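Local coordinates for regulatory protein YycH-like domain-containing protein (Eubacterium rectale, PDB 5COZ), which is of unknown function but is probably an exported, membrane-anchored lipoprotein with a regulatory role, at residues A[145-149]-A[339-343]; A[293-297]-A[325-330]; A[66-70]-A[258-263]. The contacts are given in a common frame with arbitrary orientation. Residues are numbered along the deposited sequence.

Interaction 1: A[145-149]-A[339-343]; sequences YSPFN and QKMAL
Segment 145-149 is an irregular loop that turns at a cis peptide before Pro-147 and docks on strand 339-343, with Phe-148 CA 4.8 Å from Ala-342 CA. A weak bond from Asn-149 N to Tyr-145 O (2.8 Å) closes the turn, and Asn-149 ends it in a left-handed conformation (phi/psi 58/48). Two direct hydrogen bonds fix the docking: Ala-342 N donates to Pro-147 O (2.8 Å, 170°), and Tyr-145 OH (chi1 t) donates to Leu-343 O (2.6 Å). Three waters, each 2.7-2.8 Å from both of its partners, bridge Ser-146 OG to Ala-342 O, Pro-147 O to Ala-342 O, and Phe-148 O to Lys-340 O. Among the apolar contacts, Ala-342 CB sits over the Tyr-145 ring in a CH-pi contact, 3.9 Å from the centroid and 22° off the normal. Phe-148 (chi1 m) presents its ring edge to selenomethionine Met-341 in a Met-aromatic contact, CE1 to SE 3.7 Å. Pro-147 CB lies 4.1 Å from Met-341 CE. On its other edge the strand bonds to strand 314-330 through Gln-339, Met-341 and Leu-343. One direct backbone bond and three water bridges imply a partly hydrated loop-to-edge junction rather than another sheet strand.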
loop_
_atom_site.group_PDB
_atom_site.type_symbol
_atom_site.label_atom_id
_atom_site.label_comp_id
_atom_site.label_asym_id
_atom_site.label_seq_id
_atom_site.Cartn_x
_atom_site.Cartn_y
_atom_site.Cartn_z
ATOM N N TYR A 145 6.387 2.804 -3.160
ATOM C CA TYR A 145 6.347 4.251 -2.936
ATOM C C TYR A 145 7.756 4.845 -3.131
ATOM O O TYR A 145 7.911 5.885 -3.773
ATOM C CB TYR A 145 5.855 4.530 -1.510
ATOM C CG TYR A 145 5.873 5.998 -1.163
ATOM C CD1 TYR A 145 4.901 6.865 -1.668
ATOM C CD2 TYR A 145 6.854 6.523 -0.328
ATOM C CE1 TYR A 145 4.926 8.227 -1.381
ATOM C CE2 TYR A 145 6.878 7.883 -0.012
ATOM C CZ TYR A 145 5.913 8.727 -0.550
ATOM O OH TYR A 145 5.934 10.066 -0.292
ATOM N N SER A 146 8.783 4.185 -2.556
ATOM C CA SER A 146 10.160 4.644 -2.699
ATOM C C SER A 146 10.763 4.178 -4.004
ATOM O O SER A 146 10.559 3.024 -4.401
ATOM C CB SER A 146 11.027 4.101 -1.568
ATOM O OG SER A 146 10.602 4.574 -0.308
ATOM N N PRO A 147 11.611 4.991 -4.636
ATOM C CA PRO A 147 12.033 6.365 -4.284
ATOM C C PRO A 147 11.283 7.497 -4.990
ATOM O O PRO A 147 11.510 8.655 -4.646
ATOM C CB PRO A 147 13.499 6.374 -4.747
ATOM C CG PRO A 147 13.491 5.495 -6.000
ATOM C CD PRO A 147 12.327 4.515 -5.846
ATOM N N PHE A 148 10.407 7.186 -5.954
ATOM C CA PHE A 148 9.777 8.240 -6.754
ATOM C C PHE A 148 8.253 8.227 -6.757
ATOM O O PHE A 148 7.638 9.168 -7.277
ATOM C CB PHE A 148 10.237 8.114 -8.224
ATOM C CG PHE A 148 11.734 8.043 -8.426
ATOM C CD1 PHE A 148 12.568 9.043 -7.937
ATOM C CD2 PHE A 148 12.307 6.993 -9.136
ATOM C CE1 PHE A 148 13.960 8.976 -8.129
ATOM C CE2 PHE A 148 13.691 6.940 -9.352
ATOM C CZ PHE A 148 14.509 7.927 -8.835
ATOM N N ASN A 149 7.641 7.183 -6.189
ATOM C CA ASN A 149 6.180 7.006 -6.208
ATOM C C ASN A 149 5.680 6.977 -7.663
ATOM O O ASN A 149 4.692 7.643 -8.005
ATOM C CB ASN A 149 5.440 8.060 -5.376
ATOM C CG ASN A 149 4.043 7.605 -5.048
ATOM O OD1 ASN A 149 3.782 6.384 -5.006
ATOM N ND2 ASN A 149 3.134 8.555 -4.765
ATOM N N GLN A 339 15.550 15.937 -8.985
ATOM C CA GLN A 339 14.668 14.769 -9.033
ATOM C C GLN A 339 13.666 14.864 -7.914
ATOM O O GLN A 339 14.033 15.195 -6.785
ATOM C CB GLN A 339 15.465 13.466 -8.888
ATOM C CG GLN A 339 16.005 12.938 -10.201
ATOM C CD GLN A 339 16.560 11.540 -10.049
ATOM O OE1 GLN A 339 17.089 11.156 -8.992
ATOM N NE2 GLN A 339 16.466 10.757 -11.117
ATOM N N LYS A 340 12.411 14.539 -8.214
ATOM C CA LYS A 340 11.326 14.574 -7.239
ATOM C C LYS A 340 11.351 13.284 -6.426
ATOM O O LYS A 340 10.988 12.212 -6.934
ATOM C CB LYS A 340 10.003 14.756 -7.993
ATOM C CG LYS A 340 8.774 15.025 -7.164
ATOM C CD LYS A 340 7.625 15.116 -8.145
ATOM C CE LYS A 340 6.301 15.105 -7.484
ATOM N NZ LYS A 340 5.205 15.087 -8.491
HETATM N N MSE A 341 11.794 13.386 -5.184
HETATM C CA MSE A 341 11.932 12.230 -4.305
HETATM C C MSE A 341 10.726 12.032 -3.432
HETATM O O MSE A 341 10.288 12.973 -2.779
HETATM C CB MSE A 341 13.160 12.412 -3.395
HETATM C CG MSE A 341 14.476 12.616 -4.145
HETATM SE SE MSE A 341 14.954 11.097 -5.319
HETATM C CE MSE A 341 15.391 9.939 -4.144
ATOM N N ALA A 342 10.223 10.800 -3.364
ATOM C CA ALA A 342 9.074 10.434 -2.527
ATOM C C ALA A 342 9.584 10.055 -1.130
ATOM O O ALA A 342 10.323 9.076 -0.984
ATOM C CB ALA A 342 8.335 9.273 -3.170
ATOM N N LEU A 343 9.195 10.856 -0.106
ATOM C CA LEU A 343 9.688 10.698 1.248
ATOM C C LEU A 343 8.510 10.629 2.220
ATOM O O LEU A 343 7.346 10.760 1.812
ATOM C CB LEU A 343 10.595 11.885 1.566
ATOM C CG LEU A 343 11.843 12.020 0.664
ATOM C CD1 LEU A 343 12.509 13.366 0.867
ATOM C CD2 LEU A 343 12.854 10.898 0.939
HETATM O O HOH W 1 10.570 7.021 0.753
HETATM O O HOH W 2 12.879 8.933 -2.163
HETATM O O HOH W 3 8.683 11.563 -8.259
#

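Interaction 2: A[293-297]-A[325-330]; sequences SGDIE and YYQNQL
Four direct hydrogen bonds hold 293-297 against strand 325-330. Glu-297 and Tyr-326 form an antiparallel hydrogen-bonded pair, Glu-297 N to Tyr-326 O 3.0 Å and Tyr-326 N to Glu-297 O 2.8 Å. Asn-328 N donates to Asp-295 O (2.8 Å), and Gln-327 NE2 (chi1 t, chi2 t) donates to Gly-294 O (2.9 Å). Gln-327 OE1 accepts from Gln-329 NE2 (2.9 Å). The axes of strand segments 295-297 and 325-330 approach to 4.7 Å, their N-to-C directions 161° apart; Ile-296 and Gln-327 make the non-hydrogen-bonded pair, CA-CA 4.5 Å. Toward Ser-293 waters bridge Asp-295 N to Asn-328 O and Ser-293 O to Leu-330 N. Gly-294 (phi/psi 132/160) passes close to Asn-328 O, CA to O 3.3 Å, where a CB would clash. Ile-296 CG2 packs on Tyr-325 CD2 (3.8 Å), and both side chains reach Leu-287 of helix 276-288. The contact closes the open end of the long hairpin 295-311/314-330; its chemistry implies regular pairing giving way to side-chain and water bridges.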
loop_
_atom_site.group_PDB
_atom_site.type_symbol
_atom_site.label_atom_id
_atom_site.label_comp_id
_atom_site.label_asym_id
_atom_site.label_seq_id
_atom_site.Cartn_x
_atom_site.Cartn_y
_atom_site.Cartn_z
ATOM N N SER A 293 17.561 21.498 1.153
ATOM C CA SER A 293 17.692 20.228 0.454
ATOM C C SER A 293 16.722 20.162 -0.740
ATOM O O SER A 293 16.751 19.181 -1.481
ATOM C CB SER A 293 17.433 19.057 1.404
ATOM O OG SER A 293 18.524 18.898 2.288
ATOM N N GLY A 294 15.887 21.188 -0.900
ATOM C CA GLY A 294 14.964 21.273 -2.033
ATOM C C GLY A 294 13.526 21.614 -1.695
ATOM O O GLY A 294 13.054 21.389 -0.573
ATOM N N ASP A 295 12.790 22.090 -2.715
ATOM C CA ASP A 295 11.376 22.439 -2.554
ATOM C C ASP A 295 10.563 21.228 -2.150
ATOM O O ASP A 295 10.885 20.115 -2.569
ATOM C CB ASP A 295 10.843 22.981 -3.868
ATOM C CG ASP A 295 11.560 24.219 -4.373
ATOM O OD1 ASP A 295 12.307 24.861 -3.575
ATOM O OD2 ASP A 295 11.368 24.565 -5.554
ATOM N N ILE A 296 9.509 21.442 -1.359
ATOM C CA ILE A 296 8.721 20.344 -0.825
ATOM C C ILE A 296 7.249 20.481 -1.159
ATOM O O ILE A 296 6.717 21.589 -1.142
ATOM C CB ILE A 296 8.944 20.254 0.722
ATOM C CG1 ILE A 296 10.367 19.733 1.020
ATOM C CG2 ILE A 296 7.876 19.338 1.406
ATOM C CD1 ILE A 296 10.862 19.943 2.492
ATOM N N GLU A 297 6.579 19.333 -1.394
ATOM C CA GLU A 297 5.139 19.269 -1.578
ATOM C C GLU A 297 4.609 18.116 -0.739
ATOM O O GLU A 297 4.978 16.965 -0.983
ATOM C CB GLU A 297 4.766 19.092 -3.049
ATOM C CG GLU A 297 3.258 19.055 -3.243
ATOM C CD GLU A 297 2.882 19.024 -4.704
ATOM O OE1 GLU A 297 3.177 20.018 -5.403
ATOM O OE2 GLU A 297 2.413 17.962 -5.171
ATOM N N TYR A 325 5.446 13.015 1.496
ATOM C CA TYR A 325 5.736 14.253 0.806
ATOM C C TYR A 325 6.787 14.039 -0.249
ATOM O O TYR A 325 7.511 13.054 -0.209
ATOM C CB TYR A 325 6.176 15.345 1.825
ATOM C CG TYR A 325 7.523 15.084 2.473
ATOM C CD1 TYR A 325 7.631 14.302 3.619
ATOM C CD2 TYR A 325 8.686 15.672 1.972
ATOM C CE1 TYR A 325 8.869 14.086 4.234
ATOM C CE2 TYR A 325 9.924 15.456 2.570
ATOM C CZ TYR A 325 10.012 14.653 3.694
ATOM O OH TYR A 325 11.250 14.465 4.293
ATOM N N TYR A 326 6.913 15.006 -1.161
ATOM C CA TYR A 326 7.956 15.000 -2.173
ATOM C C TYR A 326 8.965 16.087 -1.891
ATOM O O TYR A 326 8.587 17.155 -1.421
ATOM C CB TYR A 326 7.362 15.291 -3.572
ATOM C CG TYR A 326 6.392 14.259 -4.054
ATOM C CD1 TYR A 326 6.832 13.004 -4.473
ATOM C CD2 TYR A 326 5.032 14.552 -4.164
ATOM C CE1 TYR A 326 5.940 12.050 -4.951
ATOM C CE2 TYR A 326 4.122 13.596 -4.632
ATOM C CZ TYR A 326 4.587 12.352 -5.037
ATOM O OH TYR A 326 3.711 11.385 -5.493
ATOM N N GLN A 327 10.234 15.827 -2.190
ATOM C CA GLN A 327 11.237 16.875 -2.144
ATOM C C GLN A 327 11.985 16.870 -3.460
ATOM O O GLN A 327 12.432 15.826 -3.923
ATOM C CB GLN A 327 12.195 16.750 -0.959
ATOM C CG GLN A 327 13.163 17.934 -0.884
ATOM C CD GLN A 327 13.935 17.964 0.414
ATOM O OE1 GLN A 327 14.408 16.932 0.899
ATOM N NE2 GLN A 327 14.034 19.144 1.005
ATOM N N ASN A 328 12.162 18.060 -4.015
ATOM C CA ASN A 328 12.811 18.253 -5.311
ATOM C C ASN A 328 14.308 18.424 -5.072
ATOM O O ASN A 328 14.802 19.538 -4.874
ATOM C CB ASN A 328 12.171 19.475 -5.970
ATOM C CG ASN A 328 12.387 19.548 -7.439
ATOM O OD1 ASN A 328 12.875 18.589 -8.071
ATOM N ND2 ASN A 328 12.035 20.702 -8.027
ATOM N N GLN A 329 15.009 17.287 -5.006
ATOM C CA GLN A 329 16.407 17.273 -4.589
ATOM C C GLN A 329 17.394 17.411 -5.732
ATOM O O GLN A 329 17.162 16.910 -6.825
ATOM C CB GLN A 329 16.692 15.982 -3.826
ATOM C CG GLN A 329 15.918 15.914 -2.512
ATOM C CD GLN A 329 16.261 14.702 -1.672
ATOM O OE1 GLN A 329 16.965 13.770 -2.116
ATOM N NE2 GLN A 329 15.749 14.702 -0.437
ATOM N N LEU A 330 18.521 18.074 -5.462
ATOM C CA LEU A 330 19.574 18.228 -6.445
ATOM C C LEU A 330 20.270 16.859 -6.672
ATOM O O LEU A 330 20.621 16.187 -5.701
ATOM C CB LEU A 330 20.555 19.285 -5.933
ATOM C CG LEU A 330 21.670 19.693 -6.871
ATOM C CD1 LEU A 330 21.111 20.378 -8.114
ATOM C CD2 LEU A 330 22.637 20.596 -6.143
HETATM O O HOH W 4 19.156 18.561 -2.664
HETATM O O HOH W 5 14.174 22.307 -5.283
HETATM O O HOH W 6 10.290 22.726 -7.156
#

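Interaction 3: A[66-70]-A[258-263]; sequences AINFS and IPPLYD
Ala-66, at the end of strand 58-66, pairs with Tyr-262 as an antiparallel non-hydrogen-bonded pair, CA-CA 4.6 Å. Ile-67 N still donates directly to Leu-261 O (2.9 Å, 171°). From there the chains separate and a water takes over, giving a hydrogen to Ile-67 O (2.7 Å) and accepting from Leu-261 N (2.9 Å); the end-to-end directions CA 66 to 69 and CA 258 to 263 lie 132° apart. Pro-259 and Pro-260, in extended conformations (psi 178° and 139°), carry the chain from Ile-258 to Leu-261. Asn-68 OD1 accepts from Ser-70 N (3.0 Å), an Asx turn that begins the approach to helix 73-87. Of the side chains, Ile-67 (chi1 m, chi2 t) lays CD1 3.9 Å from Leu-261 CB and CG1 4.1 Å from Asp-263 CB. Phe-69 (chi1 m) inserts its ring so that CZ lies 3.6 Å from Ile-258 CG2, 3.9 Å from Leu-261 CD1 and 3.7 Å from Pro-259 O, the last two at the ring edge. Leu-79 of helix 73-87 touches both Phe-69 and Ile-258. The arrangement is a frayed antiparallel strand end at the crossing between the antiparallel sheet (strand 252-258) and the mixed one (strand 262-272).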
loop_
_atom_site.group_PDB
_atom_site.type_symbol
_atom_site.label_atom_id
_atom_site.label_comp_id
_atom_site.label_asym_id
_atom_site.label_seq_id
_atom_site.Cartn_x
_atom_site.Cartn_y
_atom_site.Cartn_z
ATOM N N ALA A 66 1.619 -12.849 13.426
ATOM C CA ALA A 66 1.723 -13.027 11.995
ATOM C C ALA A 66 0.880 -14.212 11.543
ATOM O O ALA A 66 0.836 -15.233 12.248
ATOM C CB ALA A 66 3.185 -13.288 11.630
ATOM N N ILE A 67 0.191 -14.072 10.400
ATOM C CA ILE A 67 -0.518 -15.180 9.769
ATOM C C ILE A 67 0.516 -15.849 8.880
ATOM O O ILE A 67 1.102 -15.201 8.002
ATOM C CB ILE A 67 -1.796 -14.722 9.015
ATOM C CG1 ILE A 67 -2.833 -14.195 10.037
ATOM C CG2 ILE A 67 -2.408 -15.897 8.192
ATOM C CD1 ILE A 67 -4.011 -13.485 9.481
ATOM N N ASN A 68 0.806 -17.120 9.141
ATOM C CA ASN A 68 1.771 -17.841 8.322
ATOM C C ASN A 68 0.978 -18.618 7.273
ATOM O O ASN A 68 0.221 -19.544 7.615
ATOM C CB ASN A 68 2.622 -18.756 9.190
ATOM C CG ASN A 68 3.737 -19.400 8.411
ATOM O OD1 ASN A 68 3.524 -19.919 7.306
ATOM N ND2 ASN A 68 4.941 -19.375 8.963
ATOM N N PHE A 69 1.093 -18.202 6.009
ATOM C CA PHE A 69 0.252 -18.808 4.982
ATOM C C PHE A 69 0.605 -20.232 4.638
ATOM O O PHE A 69 -0.256 -20.941 4.127
ATOM C CB PHE A 69 0.357 -18.006 3.673
ATOM C CG PHE A 69 -0.103 -16.566 3.733
ATOM C CD1 PHE A 69 -1.252 -16.216 4.439
ATOM C CD2 PHE A 69 0.558 -15.581 3.013
ATOM C CE1 PHE A 69 -1.708 -14.897 4.450
ATOM C CE2 PHE A 69 0.111 -14.253 3.042
ATOM C CZ PHE A 69 -1.018 -13.926 3.756
ATOM N N SER A 70 1.853 -20.649 4.869
ATOM C CA SER A 70 2.289 -21.956 4.389
ATOM C C SER A 70 2.594 -23.008 5.468
ATOM O O SER A 70 2.801 -24.173 5.102
ATOM C CB SER A 70 3.518 -21.784 3.507
ATOM O OG SER A 70 4.553 -21.185 4.263
ATOM N N ILE A 258 -0.733 -10.914 -2.226
ATOM C CA ILE A 258 -1.178 -10.761 -0.851
ATOM C C ILE A 258 0.012 -10.426 0.010
ATOM O O ILE A 258 0.990 -11.165 0.006
ATOM C CB ILE A 258 -1.865 -12.045 -0.340
ATOM C CG1 ILE A 258 -3.009 -12.518 -1.301
ATOM C CG2 ILE A 258 -2.407 -11.856 1.114
ATOM C CD1 ILE A 258 -3.674 -13.828 -0.819
ATOM N N PRO A 259 -0.058 -9.295 0.724
ATOM C CA PRO A 259 1.040 -8.905 1.612
ATOM C C PRO A 259 0.978 -9.662 2.935
ATOM O O PRO A 259 -0.012 -10.376 3.194
ATOM C CB PRO A 259 0.746 -7.414 1.833
ATOM C CG PRO A 259 -0.761 -7.345 1.893
ATOM C CD PRO A 259 -1.212 -8.372 0.845
ATOM N N PRO A 260 1.935 -9.452 3.847
ATOM C CA PRO A 260 1.819 -10.077 5.177
ATOM C C PRO A 260 0.550 -9.668 5.881
ATOM O O PRO A 260 0.136 -8.493 5.844
ATOM C CB PRO A 260 3.045 -9.538 5.932
ATOM C CG PRO A 260 4.034 -9.198 4.822
ATOM C CD PRO A 260 3.159 -8.629 3.745
ATOM N N LEU A 261 -0.096 -10.663 6.544
ATOM C CA LEU A 261 -1.337 -10.446 7.264
ATOM C C LEU A 261 -1.139 -10.816 8.701
ATOM O O LEU A 261 -0.173 -11.506 9.045
ATOM C CB LEU A 261 -2.535 -11.200 6.672
ATOM C CG LEU A 261 -2.901 -10.867 5.217
ATOM C CD1 LEU A 261 -4.061 -11.762 4.748
ATOM C CD2 LEU A 261 -3.261 -9.363 5.055
ATOM N N TYR A 262 -2.021 -10.280 9.560
ATOM C CA TYR A 262 -1.881 -10.380 11.004
ATOM C C TYR A 262 -3.194 -10.695 11.655
ATOM O O TYR A 262 -4.251 -10.310 11.145
ATOM C CB TYR A 262 -1.328 -9.053 11.562
ATOM C CG TYR A 262 -0.012 -8.677 10.917
ATOM C CD1 TYR A 262 1.190 -9.199 11.384
ATOM C CD2 TYR A 262 0.027 -7.869 9.775
ATOM C CE1 TYR A 262 2.400 -8.926 10.741
ATOM C CE2 TYR A 262 1.223 -7.637 9.096
ATOM C CZ TYR A 262 2.412 -8.138 9.603
ATOM O OH TYR A 262 3.631 -7.880 9.000
ATOM N N ASP A 263 -3.139 -11.424 12.777
ATOM C CA ASP A 263 -4.325 -11.805 13.546
ATOM C C ASP A 263 -4.283 -11.084 14.897
ATOM O O ASP A 263 -3.331 -11.237 15.653
ATOM C CB ASP A 263 -4.389 -13.339 13.745
ATOM C CG ASP A 263 -5.708 -13.839 14.312
ATOM O OD1 ASP A 263 -6.736 -13.328 13.913
ATOM O OD2 ASP A 263 -5.683 -14.726 15.196
HETATM O O HOH W 7 1.011 -13.293 6.109
#

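How the interactions relate
From the N terminus, segment 66-70 comes first, leaving strand 58-66; interaction 3 closes its loop 188 residues later at 258-263. Before that closure the chain passes 145-149, whose partner 339-343 arrives only near the C terminus, so interactions 1 and 3 cross. Interaction 2 opens after interaction 3 has closed and lies nested inside the loop of interaction 1. Strand 314-330, in interaction 2, pairs with the neighbouring strand 338-348 of interaction 1 through probable hydrogen bonds, Met-341 N to Gln-327 O and Leu-343 N to Tyr-325 O, each 2.8 Å. Interaction 3 lies across the chain's centre, about 28 Å from interaction 1 and 35 Å from interaction 2 between centres, yet all three reach the mixed sheet.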